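Local coordinates for DinB-like domain-containing protein (Enterococcus faecalis, PDB 3CEX), which is of unknown function but belongs to the DinB superfamily, whose four-helix-bundle members are often metal-dependent enzymes, at residues L25-M36 with A96-L107. Residues are numbered along the deposited sequence; the frame is centred on the assembly and turned at random.
Sequences LAQMTVAEANTM and AAKVVVAEKQLL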
loop_
_atom_site.group_PDB
_atom_site.type_symbol
_atom_site.label_atom_id
_atom_site.label_comp_id
_atom_site.label_asym_id
_atom_site.label_seq_id
_atom_site.Cartn_x
_atom_site.Cartn_y
_atom_site.Cartn_z
ATOM N N LEU A 25 15.011 -4.664 -1.109
ATOM C CA LEU A 25 16.381 -4.195 -0.956
ATOM C C LEU A 25 17.412 -5.327 -0.927
ATOM O O LEU A 25 18.467 -5.183 -1.490
ATOM C CB LEU A 25 16.525 -3.354 0.314
ATOM C CG LEU A 25 17.793 -2.527 0.433
ATOM C CD1 LEU A 25 17.896 -1.466 -0.688
ATOM C CD2 LEU A 25 17.797 -1.872 1.836
ATOM N N ALA A 26 17.078 -6.432 -0.271
ATOM C CA ALA A 26 17.934 -7.608 -0.205
ATOM C C ALA A 26 18.280 -8.164 -1.592
ATOM O O ALA A 26 19.271 -8.865 -1.719
ATOM C CB ALA A 26 17.305 -8.746 0.690
ATOM N N GLN A 27 17.481 -7.880 -2.626
ATOM C CA GLN A 27 17.788 -8.403 -3.967
ATOM C C GLN A 27 18.687 -7.488 -4.765
ATOM O O GLN A 27 19.053 -7.839 -5.883
ATOM C CB GLN A 27 16.509 -8.686 -4.758
ATOM C CG GLN A 27 15.617 -9.723 -4.072
ATOM C CD GLN A 27 14.298 -9.892 -4.778
ATOM O OE1 GLN A 27 14.250 -10.311 -5.957
ATOM N NE2 GLN A 27 13.205 -9.561 -4.074
HETATM N N MSE A 28 19.067 -6.335 -4.218
HETATM C CA MSE A 28 19.753 -5.329 -5.019
HETATM C C MSE A 28 21.122 -4.985 -4.469
HETATM O O MSE A 28 21.333 -5.047 -3.278
HETATM C CB MSE A 28 18.909 -4.039 -5.060
HETATM C CG MSE A 28 17.498 -4.334 -5.492
HETATM SE SE MSE A 28 16.296 -2.810 -5.432
HETATM C CE MSE A 28 16.582 -2.045 -7.250
ATOM N N THR A 29 22.028 -4.585 -5.346
ATOM C CA THR A 29 23.248 -3.879 -4.933
ATOM C C THR A 29 22.859 -2.435 -4.604
ATOM O O THR A 29 21.764 -1.999 -4.957
ATOM C CB THR A 29 24.301 -3.867 -6.065
ATOM O OG1 THR A 29 23.791 -3.086 -7.163
ATOM C CG2 THR A 29 24.629 -5.308 -6.527
ATOM N N VAL A 30 23.728 -1.709 -3.905
ATOM C CA VAL A 30 23.449 -0.315 -3.586
ATOM C C VAL A 30 23.359 0.518 -4.877
ATOM O O VAL A 30 22.522 1.395 -4.961
ATOM C CB VAL A 30 24.470 0.308 -2.561
ATOM C CG1 VAL A 30 25.833 0.305 -3.086
ATOM C CG2 VAL A 30 24.084 1.742 -2.202
ATOM N N ALA A 31 24.190 0.235 -5.883
ATOM C CA ALA A 31 24.104 0.948 -7.174
ATOM C C ALA A 31 22.734 0.779 -7.827
ATOM O O ALA A 31 22.134 1.746 -8.329
ATOM C CB ALA A 31 25.235 0.499 -8.139
ATOM N N GLU A 32 22.206 -0.435 -7.765
ATOM C CA GLU A 32 20.866 -0.729 -8.284
ATOM C C GLU A 32 19.793 -0.008 -7.490
ATOM O O GLU A 32 18.863 0.561 -8.076
ATOM C CB GLU A 32 20.590 -2.233 -8.271
ATOM C CG GLU A 32 21.254 -2.952 -9.467
ATOM C CD GLU A 32 21.444 -4.442 -9.270
ATOM O OE1 GLU A 32 21.068 -4.982 -8.192
ATOM O OE2 GLU A 32 21.974 -5.083 -10.222
ATOM N N ALA A 33 19.912 -0.048 -6.172
ATOM C CA ALA A 33 18.962 0.627 -5.279
ATOM C C ALA A 33 18.916 2.124 -5.545
ATOM O O ALA A 33 17.864 2.744 -5.410
ATOM C CB ALA A 33 19.343 0.386 -3.816
ATOM N N ASN A 34 20.072 2.705 -5.865
ATOM C CA ASN A 34 20.178 4.138 -6.183
ATOM C C ASN A 34 19.671 4.524 -7.581
ATOM O O ASN A 34 19.671 5.695 -7.932
ATOM C CB ASN A 34 21.654 4.569 -6.090
ATOM C CG ASN A 34 22.153 4.660 -4.669
ATOM O OD1 ASN A 34 21.375 4.844 -3.744
ATOM N ND2 ASN A 34 23.459 4.576 -4.499
ATOM N N THR A 35 19.297 3.543 -8.397
ATOM C CA THR A 35 18.992 3.791 -9.787
ATOM C C THR A 35 17.546 4.193 -9.977
ATOM O O THR A 35 16.619 3.442 -9.601
ATOM C CB THR A 35 19.290 2.569 -10.644
ATOM O OG1 THR A 35 20.696 2.311 -10.575
ATOM C CG2 THR A 35 18.877 2.799 -12.130
HETATM N N MSE A 36 17.336 5.362 -10.590
HETATM C CA MSE A 36 15.956 5.749 -10.905
HETATM C C MSE A 36 15.695 5.484 -12.376
HETATM O O MSE A 36 16.386 6.037 -13.237
HETATM C CB MSE A 36 15.593 7.150 -10.367
HETATM C CG MSE A 36 15.963 8.341 -11.112
HETATM SE SE MSE A 36 15.134 9.895 -10.179
HETATM C CE MSE A 36 13.346 9.913 -10.938
ATOM N N ALA A 96 15.253 14.374 -6.835
ATOM C CA ALA A 96 15.039 12.977 -6.438
ATOM C C ALA A 96 16.250 12.090 -6.765
ATOM O O ALA A 96 16.562 11.192 -6.012
ATOM C CB ALA A 96 13.735 12.404 -7.084
ATOM N N ALA A 97 16.913 12.331 -7.897
ATOM C CA ALA A 97 18.121 11.587 -8.269
ATOM C C ALA A 97 19.277 11.799 -7.294
ATOM O O ALA A 97 20.230 11.045 -7.316
ATOM C CB ALA A 97 18.572 11.977 -9.679
ATOM N N LYS A 98 19.202 12.838 -6.466
ATOM C CA LYS A 98 20.228 13.120 -5.489
ATOM C C LYS A 98 20.019 12.349 -4.191
ATOM O O LYS A 98 20.874 12.401 -3.301
ATOM C CB LYS A 98 20.285 14.622 -5.184
ATOM C CG LYS A 98 20.810 15.441 -6.353
ATOM C CD LYS A 98 21.103 16.866 -5.919
ATOM C CE LYS A 98 20.830 17.907 -7.010
ATOM N NZ LYS A 98 22.052 18.568 -7.463
ATOM N N VAL A 99 18.888 11.655 -4.059
ATOM C CA VAL A 99 18.701 10.824 -2.884
ATOM C C VAL A 99 19.335 9.469 -3.203
ATOM O O VAL A 99 18.729 8.608 -3.834
ATOM C CB VAL A 99 17.242 10.704 -2.464
ATOM C CG1 VAL A 99 17.143 9.785 -1.230
ATOM C CG2 VAL A 99 16.632 12.117 -2.174
ATOM N N VAL A 100 20.603 9.339 -2.817
ATOM C CA VAL A 100 21.394 8.142 -3.032
ATOM C C VAL A 100 22.173 7.873 -1.747
ATOM O O VAL A 100 22.432 8.798 -0.978
ATOM C CB VAL A 100 22.366 8.284 -4.250
ATOM C CG1 VAL A 100 21.571 8.435 -5.535
ATOM C CG2 VAL A 100 23.360 9.469 -4.068
ATOM N N VAL A 101 22.521 6.607 -1.511
ATOM C CA VAL A 101 23.265 6.221 -0.310
ATOM C C VAL A 101 24.534 5.451 -0.672
ATOM O O VAL A 101 24.623 4.809 -1.737
ATOM C CB VAL A 101 22.417 5.345 0.655
ATOM C CG1 VAL A 101 21.290 6.156 1.307
ATOM C CG2 VAL A 101 21.865 4.115 -0.076
ATOM N N ALA A 102 25.510 5.498 0.238
ATOM C CA ALA A 102 26.768 4.767 0.070
ATOM C C ALA A 102 26.615 3.264 0.357
ATOM O O ALA A 102 27.292 2.443 -0.266
ATOM C CB ALA A 102 27.863 5.392 0.952
ATOM N N GLU A 103 25.740 2.912 1.301
ATOM C CA GLU A 103 25.483 1.520 1.658
ATOM C C GLU A 103 24.011 1.285 1.988
ATOM O O GLU A 103 23.357 2.143 2.593
ATOM C CB GLU A 103 26.328 1.086 2.862
ATOM C CG GLU A 103 27.829 1.221 2.701
ATOM C CD GLU A 103 28.472 0.134 1.836
ATOM O OE1 GLU A 103 27.774 -0.817 1.398
ATOM O OE2 GLU A 103 29.705 0.229 1.626
ATOM N N LYS A 104 23.504 0.103 1.620
ATOM C CA LYS A 104 22.090 -0.259 1.836
ATOM C C LYS A 104 21.669 -0.243 3.318
ATOM O O LYS A 104 20.562 0.157 3.638
ATOM C CB LYS A 104 21.800 -1.657 1.298
ATOM C CG LYS A 104 21.792 -1.775 -0.193
ATOM C CD LYS A 104 21.273 -3.126 -0.644
ATOM C CE LYS A 104 22.104 -4.285 -0.179
ATOM N NZ LYS A 104 21.420 -5.538 -0.551
ATOM N N GLN A 105 22.562 -0.666 4.203
ATOM C CA GLN A 105 22.268 -0.723 5.643
ATOM C C GLN A 105 21.678 0.580 6.193
ATOM O O GLN A 105 20.806 0.542 7.058
ATOM C CB GLN A 105 23.516 -1.135 6.457
ATOM C CG GLN A 105 23.272 -1.607 7.912
ATOM C CD GLN A 105 22.314 -2.798 7.964
ATOM O OE1 GLN A 105 22.504 -3.774 7.247
ATOM N NE2 GLN A 105 21.275 -2.709 8.782
ATOM N N LEU A 106 22.122 1.726 5.686
ATOM C CA LEU A 106 21.608 3.003 6.180
ATOM C C LEU A 106 20.099 3.142 5.996
ATOM O O LEU A 106 19.386 3.642 6.878
ATOM C CB LEU A 106 22.322 4.172 5.499
ATOM C CG LEU A 106 21.947 5.556 6.010
ATOM C CD1 LEU A 106 22.186 5.677 7.491
ATOM C CD2 LEU A 106 22.734 6.617 5.234
ATOM N N LEU A 107 19.621 2.701 4.835
ATOM C CA LEU A 107 18.198 2.733 4.519
ATOM C C LEU A 107 17.429 1.845 5.480
ATOM O O LEU A 107 16.406 2.244 5.974
ATOM C CB LEU A 107 17.950 2.241 3.087
ATOM C CG LEU A 107 18.459 3.113 1.922
ATOM C CD1 LEU A 107 18.472 2.335 0.621
ATOM C CD2 LEU A 107 17.663 4.417 1.807
HETATM O O HOH W 1 19.232 8.220 -8.584
#
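Asn34 and Val101 are joined by two hydrogen bonds, the amide of the one matching the peptide N-H and C=O of the other. Asn34 ND2 donates to Val101 O over 3.0 Å, almost straight at 179° and in the carbonyl plane, while Val101 N reaches Asn34 OD1 at 3.1 Å, tilted from the plane of the side-chain amide. Asparagine suits the place because one short group both gives and accepts; Thr45, at the start of helix 44-62, also bonds to its OD1 and should help fix the rotation of the amide. Lys104 makes the second polar grip, its long chain reaching across and its ammonium sharing several N-H between two carbonyls. A turn about its CG-CD bond (chi3 -62°) swings NZ onto Met28 O at 2.8 Å and Leu25 O at 3.1 Å. Met28 N meets Leu25 O from the opposite face, closing the type I turn Leu25-Met28 that follows helix 8-25. In this DinB-type helical bundle the contact thus ties the connection after the first long helix to the segment leading into helix 104-124. Thr29 and Glu32 form a capping box that starts the short helix 30-33. Among the apolar contacts, branched Leu25 lays CG along the lysine's methylenes, the two side chains running in opposite directions, and CD1 against Leu107 CD1. Between the polar grips, compact Val30 rests CG2 on Val101 CG2 at 3.9 Å. At the far end the selenium of Met36, a selenomethionine, lies 4.1 Å from Ala97 CB and packs against Ala96 too; small alanines let a methionine side chain lie close.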